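Local structure of homoserine dehydrogenase (Staphylococcus aureus M1064, 4PG7) at residues Glu394-Leu399 with Arg403-Ala408; His292-Val297 with Tyr301-Val306; Arg224-Thr229 with Val279-Glu284; Ile269-Tyr274 with Val440-Gly445; Leu186-Lys191 with Glu197-Glu202. The protein catalyses the NAD(P)-dependent interconversion of L-aspartate semialdehyde and L-homoserine, a step of the aspartic acid pathway. One frame throughout, in Å; residues are numbered along the deposited sequence.

How the contacts relate
Contacts 2 and 3 are the buried ones. Contact 2 sets a loop against strand 302-308 through a ring pair and apolar groups, while contact 3 lays a helix on strand 278-289 through valine and alanine. Contact 4 lies at the surface and relies on one salt bridge, between strand 264-275 and strand 436-444 of the C-terminal domain. It touches contact 3 by backbone bonding of strands 264-275 and 278-289, and contact 2 by packing of His292 on Gly445. Contact 1 is partly buried, helix against strand, and its centre lies about 21 Å from that of contact 4. Contact 5, helix on helix, is also partly buried and touches none of the others.

Contact 1 of 5, residues Glu394-Leu399 with Arg403-Ala408; sequences ELKAIL and RSLRVA
Leu405 points from strand 404-411 into helix 388-398 and meets Leu395, Lys396 and Leu399. These elements belong to the C-terminal ACT domain. Its strand-helix-strand-strand-helix-strand order makes this contact the packing of the first helix on the strand that follows it. Both methyls of Leu405 take part. CD1 of Leu405 touches CD1 of Leu395 at 3.8 Å, and the two leucine side chains meet at about a right angle. CD2 of Leu405 lies 3.6 Å from CG of Lys396, so the lysine adds the aliphatic root of its chain to the contact. The same CD2 of Leu405 also nears CB of Leu395, at 4.1 Å. CD1 of Leu399 approaches CD1 of Leu405 more loosely, at 4.4 Å. Leu405 extends toward the helix because its CG stands anti to the backbone N (chi1 168°).

The axes of the short helix and strand segments run nearly antiparallel, at 152°, and are 10.1 Å apart at closest approach. One layer of side chains lies between them. Other elements extend the apolar layer. Leu395 also packs on Ala417 and Ile430, while Leu399 and Leu405 both reach Ile419 of strand 414-422. The backbone of strand 404-411 bonds to that same strand, and at its start Arg403 and Ser404 both face Val420 in a classic beta bulge. Further along the strand, CG1 of Val407 stands 4.3 Å from CD1 of Leu395.

Contact 2 of 5, residues His292-Val297 with Tyr301-Val306; sequences HQLAAV and YNAIYV
His292 and Tyr305 form the aromatic part of this contact. The edge of the imidazole is turned toward the phenol face. Their planes are inclined at 50° and their centroids are 4.4 Å apart, a tilted edge-to-face pair. CE1 of His292 stands over the centre of the Tyr305 ring. The two side chains arrive from opposite directions, each with its CG anti to its own backbone N. CB of Gln293 adds a looser touch on CE1 of Tyr305 at 4.0 Å.

One hydrogen bond steadies the imidazole. The backbone N of Leu294 donates to ND1 of His292 at 3.1 Å, nearly straight (165°) and close to the ring plane. It should limit rotation of the ring over the phenol. The hydroxyl of Tyr305 is itself bonded to Asp313.

Strand 302-308 lies between strands 171-177 and 314-318 in the large mixed sheet, and the loop 292-297 lies against one face of it. The site is also part of the dimer interface. NE2 of Gln293 bonds to the backbone O of Gln293 of the second subunit, and Tyr305 packs on Tyr317 of that subunit.

Apolar groups fill the rest. The methyl of Ala303 receives two neighbours, CD2 of Leu294 at 3.8 Å and CG2 of Val297 at the same distance. CD1 of Leu294 reaches CB of Tyr305 at 4.1 Å. CG1 of Val297 rests over the peptide carbonyl of Tyr301, 3.7 Å from Tyr301 O.

Contact 3 of 5, residues Arg224-Thr229 with Val279-Glu284; sequences RKVVIT and VNASVE
In a helix-on-sheet layer, Val226 of helix 220-234 rests on Ala281 and Val283 of strand 278-289. The helix lies along one face of the mixed sheet. Helix and strand run almost antiparallel, with short axes 152° apart in direction and 8.5 Å apart at closest approach. Val226 lands on the small Ala281, and its CG2 also packs on CA of Gly270 in the next strand. The CA atoms of Val226 and Ala281 are 7.0 Å apart.

The two methyls of Val226 spread along one face of the strand. CG1, anti to the backbone N (chi1 167°), reaches the methyl of Ala281, with Val226 CG1 and Ala281 CB 3.7 Å apart. CG2 goes the other way along the strand and meets CG2 of Val283 at 3.8 Å. The two valine side chains point oppositely and lie alongside each other. Val226 CG2 also packs against the backbone here, 4.0 Å from Ser282 O. That oxygen is used within the sheet, where Ser282 pairs with Lys271.

The packing continues beyond these residues. Val283 also touches Ala222 and Ala223 of the same helix, and Val227 turns to helix 129-141 through Ala129. Lys225 is held at its tip by a salt bridge to Asp221. In the helix, the carbonyl O of Lys225 accepts two bonds, which come from opposite faces of its plane: Thr229 N at 2.7 Å, and Thr229 OG1 also at 2.7 Å.

Contact 4 of 5, residues Ile269-Tyr274 with Val440-Gly445; sequences IGKGIY and VYPVEG
Lys271 reaches from strand 264-275 to Glu444 on strand 436-444. From CB its chain leaves with CG anti to the backbone N (chi1 -170°). CD of Lys271 lies 3.4 Å from OE2 of Glu444. A bend at chi3 (70°) then swings CE and NZ round the same oxygen, with CE of Lys271 3.6 Å from Glu444 OE2. At the tip, NZ of Lys271 donates to Glu444 OE2 at 2.8 Å, a hydrogen bond within a salt bridge. The oxygen uses its anti lone pair, the one that faces away from OE1. NZ of Lys271 also passes CB of Pro442 at 4.1 Å.

Both strands pair with strand 278-289 in the mixed sheet, so the bridge joins two strands that are not neighbours in it. It joins the large middle region of the enzyme to the C-terminal ACT domain, whose last strand is 436-444. Just before this segment, Asp438 and Lys439 line the pocket of the bound lysine, and Arg246 of that pocket bonds to the carbonyl of Val440.

Glu444 is folded at chi2 (-74°), and it meets Lys271 from the opposite direction. Its other oxygen, OE1, makes a salt bridge to Lys173. The carboxylate is thus shared by two lysines, which would favour its charged form. Met175 flanks both Lys271 and Glu444.

Contact 5 of 5, residues Leu186-Lys191 with Glu197-Glu202; sequences LSKMTK and EEALDE
Lys188 stands with CG anti to the backbone N (chi1 -176°), which sends its chain from helix 180-192 toward Ala199 and Glu202 of helix 196-205. Two bends, at chi2 (73°) and chi3, then fold it along the second helix. Its root packs first: CG of Lys188 lies 4.0 Å from CB of Ala199. Further out, CE of Lys188 touches CG of Glu202 at 3.8 Å, where the two chains cross obliquely. This is contact of aliphatic parts. NZ of Lys188 stays 5.1 Å from OE1 of Glu202. The charges are met elsewhere, Lys188 by Glu192 and Glu202 by Arg205.

Met189 meets the same methyl. CG of Met189 approaches CB of Ala199 at 3.6 Å. Met189 also packs on Ile256 of helix 253-262, and Ala199 on Ile185.

The alanine lets the backbones come near, with CA of Lys188 and CA of Ala199 5.9 Å apart. Two consecutive helices, joined by a short turn, here run at 126° to each other. A small residue sits where the helices come near and longer chains lie beside it, as is common in close helix-helix packing.

Contact 1 of 5, residues Glu394-Leu399 with Arg403-Ala408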
# COMPACT_ATOMS: atom_id res chain seq x y z
N GLU A 394 8.00 42.89 6.70
CA GLU A 394 6.62 43.27 6.43
C GLU A 394 5.66 42.09 6.61
O GLU A 394 4.59 42.26 7.19
CB GLU A 394 6.39 43.93 5.07
CG GLU A 394 4.92 44.34 4.95
CD GLU A 394 4.65 45.44 3.94
OE1 GLU A 394 5.39 45.51 2.92
OE2 GLU A 394 3.68 46.22 4.17
N LEU A 395 6.03 40.92 6.09
CA LEU A 395 5.17 39.75 6.24
C LEU A 395 4.95 39.41 7.69
O LEU A 395 3.84 39.07 8.08
CB LEU A 395 5.73 38.50 5.57
CG LEU A 395 5.61 38.36 4.05
CD1 LEU A 395 6.21 37.04 3.59
CD2 LEU A 395 4.15 38.48 3.63
N LYS A 396 6.01 39.46 8.48
CA LYS A 396 5.90 39.21 9.93
C LYS A 396 4.93 40.17 10.59
O LYS A 396 4.14 39.76 11.43
CB LYS A 396 7.26 39.30 10.61
CG LYS A 396 8.09 38.05 10.42
CD LYS A 396 9.60 38.32 10.42
CE LYS A 396 10.16 38.81 11.74
NZ LYS A 396 11.63 38.51 11.77
N ALA A 397 4.93 41.42 10.16
CA ALA A 397 4.02 42.41 10.71
C ALA A 397 2.59 42.19 10.26
O ALA A 397 1.66 42.42 11.03
CB ALA A 397 4.47 43.81 10.32
N ILE A 398 2.39 41.75 9.03
CA ILE A 398 1.03 41.74 8.49
C ILE A 398 0.31 40.39 8.71
O ILE A 398 -0.91 40.36 8.82
CB ILE A 398 0.94 42.19 7.01
CG1 ILE A 398 1.57 41.17 6.08
CG2 ILE A 398 1.59 43.55 6.81
CD1 ILE A 398 1.09 41.33 4.66
N LEU A 399 1.05 39.30 8.79
CA LEU A 399 0.43 37.98 8.86
C LEU A 399 -0.25 37.80 10.21
O LEU A 399 0.26 38.29 11.21
CB LEU A 399 1.47 36.88 8.69
CG LEU A 399 1.97 36.68 7.26
CD1 LEU A 399 3.15 35.72 7.28
CD2 LEU A 399 0.86 36.16 6.36
N ARG A 403 3.05 29.50 12.63
CA ARG A 403 4.08 28.68 13.26
C ARG A 403 5.48 29.06 12.76
O ARG A 403 6.41 29.21 13.55
CB ARG A 403 3.77 27.21 13.00
N SER A 404 5.65 29.25 11.45
CA SER A 404 6.96 29.68 10.94
C SER A 404 6.83 30.36 9.58
O SER A 404 5.85 30.15 8.87
CB SER A 404 7.90 28.49 10.81
OG SER A 404 7.40 27.59 9.83
N LEU A 405 7.87 31.11 9.23
CA LEU A 405 7.97 31.85 8.00
C LEU A 405 9.39 31.78 7.48
O LEU A 405 10.33 32.06 8.21
CB LEU A 405 7.63 33.30 8.26
CG LEU A 405 7.93 34.34 7.18
CD1 LEU A 405 7.08 34.14 5.93
CD2 LEU A 405 7.70 35.70 7.78
N ARG A 406 9.55 31.39 6.23
CA ARG A 406 10.84 31.48 5.56
C ARG A 406 10.64 32.11 4.20
O ARG A 406 9.63 31.85 3.53
CB ARG A 406 11.44 30.10 5.45
CG ARG A 406 11.54 29.42 6.82
CD ARG A 406 11.73 27.93 6.66
NE ARG A 406 13.03 27.72 6.06
CZ ARG A 406 13.28 26.85 5.10
NH1 ARG A 406 12.31 26.10 4.59
NH2 ARG A 406 14.52 26.78 4.65
N VAL A 407 11.60 32.94 3.79
CA VAL A 407 11.53 33.63 2.53
C VAL A 407 12.73 33.25 1.67
O VAL A 407 13.77 32.85 2.18
CB VAL A 407 11.43 35.16 2.73
CG1 VAL A 407 10.18 35.51 3.52
CG2 VAL A 407 12.65 35.71 3.44
N ALA A 408 12.57 33.37 0.36
CA ALA A 408 13.63 33.06 -0.57
C ALA A 408 13.53 33.97 -1.79
O ALA A 408 12.43 34.44 -2.14
CB ALA A 408 13.51 31.63 -1.05

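Contact 2 of 5, residues His292-Val297 with Tyr301-Val306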
# COMPACT_ATOMS: atom_id res chain seq x y z
N HIS A 292 8.86 13.61 3.45
CA HIS A 292 7.56 12.93 3.40
C HIS A 292 7.63 11.77 2.40
O HIS A 292 8.23 11.90 1.32
CB HIS A 292 6.48 13.92 2.96
CG HIS A 292 5.09 13.50 3.30
ND1 HIS A 292 4.37 12.63 2.51
CD2 HIS A 292 4.28 13.82 4.34
CE1 HIS A 292 3.17 12.44 3.04
NE2 HIS A 292 3.10 13.14 4.16
N GLN A 293 6.97 10.67 2.72
CA GLN A 293 6.93 9.51 1.84
C GLN A 293 6.49 9.86 0.42
O GLN A 293 7.01 9.31 -0.54
CB GLN A 293 6.05 8.40 2.45
CG GLN A 293 6.48 6.95 2.24
CD GLN A 293 7.96 6.62 2.38
OE1 GLN A 293 8.60 6.91 3.39
NE2 GLN A 293 8.50 5.94 1.36
N LEU A 294 5.55 10.80 0.26
CA LEU A 294 5.10 11.21 -1.06
C LEU A 294 6.14 11.91 -1.89
O LEU A 294 6.08 11.87 -3.12
CB LEU A 294 3.86 12.09 -1.01
CG LEU A 294 2.52 11.42 -0.83
CD1 LEU A 294 1.44 12.49 -0.73
CD2 LEU A 294 2.20 10.45 -1.94
N ALA A 295 7.09 12.58 -1.23
CA ALA A 295 8.07 13.34 -1.94
C ALA A 295 8.91 12.43 -2.85
O ALA A 295 9.44 12.89 -3.85
CB ALA A 295 8.98 14.10 -0.99
N ALA A 296 9.04 11.16 -2.48
CA ALA A 296 9.95 10.24 -3.18
C ALA A 296 9.29 9.52 -4.36
O ALA A 296 9.96 8.83 -5.10
CB ALA A 296 10.49 9.20 -2.21
N VAL A 297 7.99 9.74 -4.56
CA VAL A 297 7.24 9.07 -5.61
C VAL A 297 7.46 9.79 -6.96
O VAL A 297 6.98 10.91 -7.17
CB VAL A 297 5.75 9.05 -5.25
CG1 VAL A 297 4.93 8.40 -6.34
CG2 VAL A 297 5.55 8.30 -3.93
N TYR A 301 4.94 6.69 -11.44
CA TYR A 301 4.37 6.00 -10.28
C TYR A 301 3.33 6.88 -9.60
O TYR A 301 3.38 8.10 -9.69
CB TYR A 301 5.45 5.57 -9.30
CG TYR A 301 6.11 4.28 -9.71
CD1 TYR A 301 5.68 3.08 -9.20
CD2 TYR A 301 7.14 4.26 -10.65
CE1 TYR A 301 6.25 1.89 -9.57
CE2 TYR A 301 7.73 3.05 -11.03
CZ TYR A 301 7.27 1.87 -10.49
OH TYR A 301 7.82 0.64 -10.82
N ASN A 302 2.34 6.22 -9.00
CA ASN A 302 1.31 6.85 -8.22
C ASN A 302 1.39 6.37 -6.78
O ASN A 302 2.12 5.44 -6.46
CB ASN A 302 -0.07 6.55 -8.83
CG ASN A 302 -0.31 7.32 -10.14
OD1 ASN A 302 0.48 8.19 -10.53
ND2 ASN A 302 -1.39 7.02 -10.78
N ALA A 303 0.66 7.06 -5.90
CA ALA A 303 0.62 6.71 -4.50
C ALA A 303 -0.55 7.38 -3.83
O ALA A 303 -0.94 8.50 -4.23
CB ALA A 303 1.93 7.10 -3.79
N ILE A 304 -1.14 6.68 -2.86
CA ILE A 304 -2.16 7.26 -1.98
C ILE A 304 -1.69 7.16 -0.56
O ILE A 304 -1.43 6.06 -0.08
CB ILE A 304 -3.53 6.56 -1.96
CG1 ILE A 304 -3.91 6.10 -3.33
CG2 ILE A 304 -4.61 7.50 -1.39
CD1 ILE A 304 -4.32 7.22 -4.24
N TYR A 305 -1.65 8.31 0.10
CA TYR A 305 -1.23 8.44 1.46
C TYR A 305 -2.47 8.73 2.29
O TYR A 305 -3.18 9.70 2.04
CB TYR A 305 -0.28 9.61 1.57
CG TYR A 305 0.48 9.67 2.84
CD1 TYR A 305 1.73 9.05 2.96
CD2 TYR A 305 -0.01 10.36 3.93
CE1 TYR A 305 2.44 9.09 4.14
CE2 TYR A 305 0.70 10.43 5.12
CZ TYR A 305 1.93 9.78 5.22
OH TYR A 305 2.61 9.86 6.41
N VAL A 306 -2.70 7.91 3.32
CA VAL A 306 -3.96 7.93 4.05
C VAL A 306 -3.69 8.19 5.52
O VAL A 306 -2.80 7.57 6.12
CB VAL A 306 -4.68 6.58 3.88
CG1 VAL A 306 -5.90 6.49 4.77
CG2 VAL A 306 -5.07 6.39 2.43

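Contact 3 of 5, residues Arg224-Thr229 with Val279-Glu284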
# COMPACT_ATOMS: atom_id res chain seq x y z
N ARG A 224 -11.04 13.38 -11.08
CA ARG A 224 -11.95 12.22 -11.11
C ARG A 224 -11.55 11.18 -10.07
O ARG A 224 -12.39 10.65 -9.36
CB ARG A 224 -12.02 11.61 -12.51
CG ARG A 224 -12.70 12.53 -13.52
CD ARG A 224 -12.99 11.84 -14.85
NE ARG A 224 -11.77 11.25 -15.40
CZ ARG A 224 -11.05 11.76 -16.40
NH1 ARG A 224 -11.41 12.88 -17.00
NH2 ARG A 224 -9.95 11.12 -16.79
N LYS A 225 -10.26 10.90 -9.95
CA LYS A 225 -9.80 9.93 -8.96
C LYS A 225 -9.98 10.40 -7.54
O LYS A 225 -10.18 9.58 -6.64
CB LYS A 225 -8.34 9.53 -9.23
CG LYS A 225 -8.23 8.64 -10.47
CD LYS A 225 -6.79 8.49 -10.92
CE LYS A 225 -6.69 7.66 -12.21
NZ LYS A 225 -5.41 8.00 -12.90
N VAL A 226 -9.92 11.71 -7.31
CA VAL A 226 -10.24 12.28 -6.01
C VAL A 226 -11.71 12.10 -5.66
O VAL A 226 -12.04 11.81 -4.51
CB VAL A 226 -9.88 13.78 -5.96
CG1 VAL A 226 -10.51 14.44 -4.75
CG2 VAL A 226 -8.37 13.93 -5.93
N VAL A 227 -12.61 12.29 -6.62
CA VAL A 227 -14.03 11.99 -6.40
C VAL A 227 -14.20 10.52 -5.99
O VAL A 227 -14.87 10.21 -5.01
CB VAL A 227 -14.89 12.25 -7.65
CG1 VAL A 227 -16.32 11.78 -7.41
CG2 VAL A 227 -14.88 13.72 -8.02
N ILE A 228 -13.58 9.63 -6.74
CA ILE A 228 -13.68 8.20 -6.46
C ILE A 228 -13.06 7.84 -5.12
O ILE A 228 -13.65 7.13 -4.31
CB ILE A 228 -13.02 7.35 -7.57
CG1 ILE A 228 -13.71 7.54 -8.93
CG2 ILE A 228 -13.03 5.87 -7.20
CD1 ILE A 228 -15.18 7.15 -8.94
N THR A 229 -11.84 8.32 -4.88
CA THR A 229 -11.15 8.04 -3.64
C THR A 229 -11.94 8.57 -2.41
O THR A 229 -11.97 7.91 -1.37
CB THR A 229 -9.73 8.58 -3.67
OG1 THR A 229 -9.04 7.99 -4.78
CG2 THR A 229 -8.98 8.24 -2.40
N VAL A 279 -16.67 16.98 2.97
CA VAL A 279 -15.42 16.71 2.28
C VAL A 279 -14.94 17.97 1.56
O VAL A 279 -15.67 18.54 0.76
CB VAL A 279 -15.60 15.58 1.23
CG1 VAL A 279 -14.29 15.32 0.46
CG2 VAL A 279 -16.10 14.30 1.89
N ASN A 280 -13.71 18.40 1.83
CA ASN A 280 -13.05 19.40 1.00
C ASN A 280 -12.06 18.70 0.08
O ASN A 280 -11.11 18.07 0.55
CB ASN A 280 -12.29 20.41 1.87
CG ASN A 280 -13.22 21.25 2.71
OD1 ASN A 280 -12.97 21.44 3.89
ND2 ASN A 280 -14.31 21.74 2.11
N ALA A 281 -12.29 18.81 -1.22
CA ALA A 281 -11.52 18.04 -2.21
C ALA A 281 -10.83 18.97 -3.18
O ALA A 281 -11.40 19.96 -3.60
CB ALA A 281 -12.44 17.10 -2.96
N SER A 282 -9.59 18.64 -3.55
CA SER A 282 -8.80 19.46 -4.45
C SER A 282 -7.73 18.68 -5.20
O SER A 282 -7.31 17.60 -4.78
CB SER A 282 -8.10 20.59 -3.68
OG SER A 282 -7.34 20.06 -2.60
N VAL A 283 -7.30 19.27 -6.31
CA VAL A 283 -6.17 18.80 -7.06
C VAL A 283 -5.38 20.04 -7.40
O VAL A 283 -5.92 20.95 -8.03
CB VAL A 283 -6.62 18.15 -8.38
CG1 VAL A 283 -5.42 17.82 -9.25
CG2 VAL A 283 -7.40 16.88 -8.10
N GLU A 284 -4.11 20.10 -7.01
CA GLU A 284 -3.27 21.22 -7.42
C GLU A 284 -1.80 21.01 -7.13
O GLU A 284 -1.43 20.16 -6.30
CB GLU A 284 -3.74 22.52 -6.76
CG GLU A 284 -3.63 22.52 -5.26
CD GLU A 284 -4.31 23.72 -4.63
OE1 GLU A 284 -4.05 24.88 -5.05
OE2 GLU A 284 -5.09 23.50 -3.70

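Contact 4 of 5, residues Ile269-Tyr274 with Val440-Gly445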
# COMPACT_ATOMS: atom_id res chain seq x y z
N ILE A 269 -0.96 17.08 -6.36
CA ILE A 269 -1.59 16.33 -5.28
C ILE A 269 -3.12 16.43 -5.34
O ILE A 269 -3.67 17.53 -5.47
CB ILE A 269 -1.14 16.86 -3.92
CG1 ILE A 269 0.39 16.65 -3.74
CG2 ILE A 269 -1.89 16.21 -2.75
CD1 ILE A 269 0.82 15.23 -3.67
N GLY A 270 -3.78 15.28 -5.30
CA GLY A 270 -5.21 15.20 -5.15
C GLY A 270 -5.46 14.88 -3.70
O GLY A 270 -4.87 13.94 -3.12
N LYS A 271 -6.31 15.68 -3.08
CA LYS A 271 -6.46 15.67 -1.63
C LYS A 271 -7.93 15.65 -1.29
O LYS A 271 -8.72 16.36 -1.92
CB LYS A 271 -5.83 16.95 -1.10
CG LYS A 271 -5.66 17.03 0.37
CD LYS A 271 -4.55 18.03 0.73
CE LYS A 271 -4.91 19.48 0.46
NZ LYS A 271 -3.70 20.36 0.66
N GLY A 272 -8.29 14.86 -0.29
CA GLY A 272 -9.61 14.92 0.30
C GLY A 272 -9.51 14.98 1.81
O GLY A 272 -8.87 14.12 2.42
N ILE A 273 -10.13 16.00 2.39
CA ILE A 273 -10.17 16.20 3.85
C ILE A 273 -11.63 16.14 4.31
O ILE A 273 -12.47 16.87 3.81
CB ILE A 273 -9.56 17.56 4.24
CG1 ILE A 273 -8.12 17.67 3.72
CG2 ILE A 273 -9.61 17.74 5.75
CD1 ILE A 273 -7.52 19.06 3.83
N TYR A 274 -11.93 15.24 5.24
CA TYR A 274 -13.28 15.02 5.73
C TYR A 274 -13.37 15.59 7.13
O TYR A 274 -12.87 14.98 8.06
CB TYR A 274 -13.60 13.52 5.74
CG TYR A 274 -15.02 13.13 6.09
CD1 TYR A 274 -16.11 13.93 5.75
CD2 TYR A 274 -15.28 11.91 6.72
CE1 TYR A 274 -17.41 13.54 6.05
CE2 TYR A 274 -16.57 11.51 7.01
CZ TYR A 274 -17.63 12.33 6.68
OH TYR A 274 -18.91 11.94 6.99
N VAL A 440 -0.10 31.07 -5.35
CA VAL A 440 -0.01 30.44 -4.05
C VAL A 440 -0.22 28.96 -4.27
O VAL A 440 -1.19 28.55 -4.91
CB VAL A 440 -1.09 30.99 -3.08
CG1 VAL A 440 -1.04 30.27 -1.74
CG2 VAL A 440 -0.91 32.48 -2.85
N TYR A 441 0.71 28.16 -3.75
CA TYR A 441 0.55 26.71 -3.72
C TYR A 441 0.44 26.26 -2.26
O TYR A 441 1.12 26.82 -1.40
CB TYR A 441 1.74 26.03 -4.34
CG TYR A 441 2.02 26.27 -5.80
CD1 TYR A 441 1.03 26.67 -6.68
CD2 TYR A 441 3.28 26.01 -6.32
CE1 TYR A 441 1.31 26.86 -8.03
CE2 TYR A 441 3.55 26.19 -7.67
CZ TYR A 441 2.57 26.59 -8.52
OH TYR A 441 2.85 26.75 -9.86
N PRO A 442 -0.38 25.24 -1.99
CA PRO A 442 -0.35 24.66 -0.64
C PRO A 442 0.96 23.96 -0.38
O PRO A 442 1.67 23.59 -1.33
CB PRO A 442 -1.51 23.63 -0.65
CG PRO A 442 -1.84 23.41 -2.06
CD PRO A 442 -1.37 24.60 -2.86
N VAL A 443 1.29 23.81 0.89
CA VAL A 443 2.49 23.14 1.34
C VAL A 443 2.08 22.05 2.29
O VAL A 443 1.31 22.31 3.24
CB VAL A 443 3.46 24.11 2.04
CG1 VAL A 443 4.68 23.39 2.56
CG2 VAL A 443 3.86 25.25 1.10
N GLU A 444 2.54 20.83 2.03
CA GLU A 444 2.21 19.67 2.85
C GLU A 444 3.45 18.99 3.40
O GLU A 444 4.58 19.20 2.92
CB GLU A 444 1.42 18.64 2.05
CG GLU A 444 -0.01 19.05 1.74
CD GLU A 444 -0.95 18.98 2.94
OE1 GLU A 444 -0.51 18.62 4.05
OE2 GLU A 444 -2.14 19.30 2.76
N GLY A 445 3.21 18.16 4.41
CA GLY A 445 4.25 17.35 5.08
C GLY A 445 5.02 18.10 6.15
O GLY A 445 5.99 17.58 6.70

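Contact 5 of 5, residues Leu186-Lys191 with Glu197-Glu202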
# COMPACT_ATOMS: atom_id res chain seq x y z
N LEU A 186 6.68 16.47 -13.92
CA LEU A 186 7.31 17.18 -12.80
C LEU A 186 8.68 16.57 -12.42
O LEU A 186 9.61 17.29 -12.09
CB LEU A 186 6.38 17.27 -11.61
CG LEU A 186 5.14 18.16 -11.78
CD1 LEU A 186 4.23 18.04 -10.58
CD2 LEU A 186 5.54 19.59 -12.00
N SER A 187 8.78 15.24 -12.45
CA SER A 187 10.05 14.56 -12.18
C SER A 187 11.11 14.93 -13.21
O SER A 187 12.25 15.18 -12.87
CB SER A 187 9.85 13.04 -12.17
OG SER A 187 9.05 12.66 -11.06
N LYS A 188 10.71 14.98 -14.48
CA LYS A 188 11.62 15.35 -15.55
C LYS A 188 12.13 16.79 -15.38
O LYS A 188 13.34 17.03 -15.48
CB LYS A 188 10.90 15.20 -16.89
CG LYS A 188 11.77 15.47 -18.11
CD LYS A 188 12.78 14.36 -18.38
CE LYS A 188 12.12 13.09 -18.88
NZ LYS A 188 13.14 12.15 -19.41
N MET A 189 11.22 17.72 -15.11
CA MET A 189 11.59 19.11 -14.89
C MET A 189 12.59 19.18 -13.77
O MET A 189 13.62 19.86 -13.86
CB MET A 189 10.37 19.96 -14.55
CG MET A 189 9.39 20.15 -15.69
SD MET A 189 7.89 21.03 -15.20
CE MET A 189 8.57 22.64 -14.88
N THR A 190 12.28 18.46 -12.70
CA THR A 190 13.08 18.51 -11.50
C THR A 190 14.48 17.89 -11.70
O THR A 190 15.49 18.52 -11.39
CB THR A 190 12.37 17.81 -10.34
OG1 THR A 190 11.07 18.41 -10.14
CG2 THR A 190 13.22 17.86 -9.06
N LYS A 191 14.52 16.66 -12.21
CA LYS A 191 15.79 15.93 -12.31
C LYS A 191 16.67 16.43 -13.45
O LYS A 191 17.89 16.49 -13.29
CB LYS A 191 15.55 14.44 -12.51
CG LYS A 191 14.91 13.75 -11.33
CD LYS A 191 14.79 12.26 -11.62
CE LYS A 191 13.45 11.68 -11.22
NZ LYS A 191 13.12 10.53 -12.12
N GLU A 197 7.36 22.95 -20.91
CA GLU A 197 7.15 22.69 -22.32
C GLU A 197 8.07 21.57 -22.85
O GLU A 197 7.63 20.69 -23.59
CB GLU A 197 7.36 23.99 -23.14
CG GLU A 197 6.27 25.06 -22.96
CD GLU A 197 6.20 25.76 -21.57
OE1 GLU A 197 7.19 25.82 -20.77
OE2 GLU A 197 5.10 26.29 -21.26
N GLU A 198 9.34 21.62 -22.49
CA GLU A 198 10.31 20.62 -22.87
C GLU A 198 9.97 19.27 -22.25
O GLU A 198 10.06 18.24 -22.92
CB GLU A 198 11.71 21.03 -22.44
CG GLU A 198 12.31 22.18 -23.24
CD GLU A 198 13.57 22.79 -22.60
OE1 GLU A 198 13.89 22.49 -21.42
OE2 GLU A 198 14.23 23.62 -23.27
N ALA A 199 9.55 19.29 -20.99
CA ALA A 199 9.24 18.04 -20.28
C ALA A 199 8.00 17.39 -20.84
O ALA A 199 7.94 16.17 -20.97
CB ALA A 199 9.08 18.30 -18.78
N LEU A 200 6.99 18.19 -21.19
CA LEU A 200 5.79 17.65 -21.82
C LEU A 200 6.10 17.05 -23.18
O LEU A 200 5.61 15.97 -23.52
CB LEU A 200 4.72 18.74 -21.98
CG LEU A 200 3.49 18.38 -22.80
CD1 LEU A 200 2.73 17.20 -22.20
CD2 LEU A 200 2.58 19.60 -22.92
N ASP A 201 6.89 17.74 -23.99
CA ASP A 201 7.26 17.17 -25.30
C ASP A 201 7.99 15.83 -25.12
O ASP A 201 7.77 14.88 -25.88
CB ASP A 201 8.12 18.14 -26.10
CG ASP A 201 7.31 19.33 -26.66
OD1 ASP A 201 6.05 19.30 -26.66
OD2 ASP A 201 7.95 20.27 -27.13
N GLU A 202 8.87 15.78 -24.13
CA GLU A 202 9.60 14.55 -23.86
C GLU A 202 8.61 13.45 -23.46
O GLU A 202 8.71 12.32 -23.94
CB GLU A 202 10.70 14.76 -22.81
CG GLU A 202 11.65 13.58 -22.66
CD GLU A 202 12.26 13.17 -24.00
OE1 GLU A 202 12.02 12.02 -24.42
OE2 GLU A 202 12.91 14.01 -24.68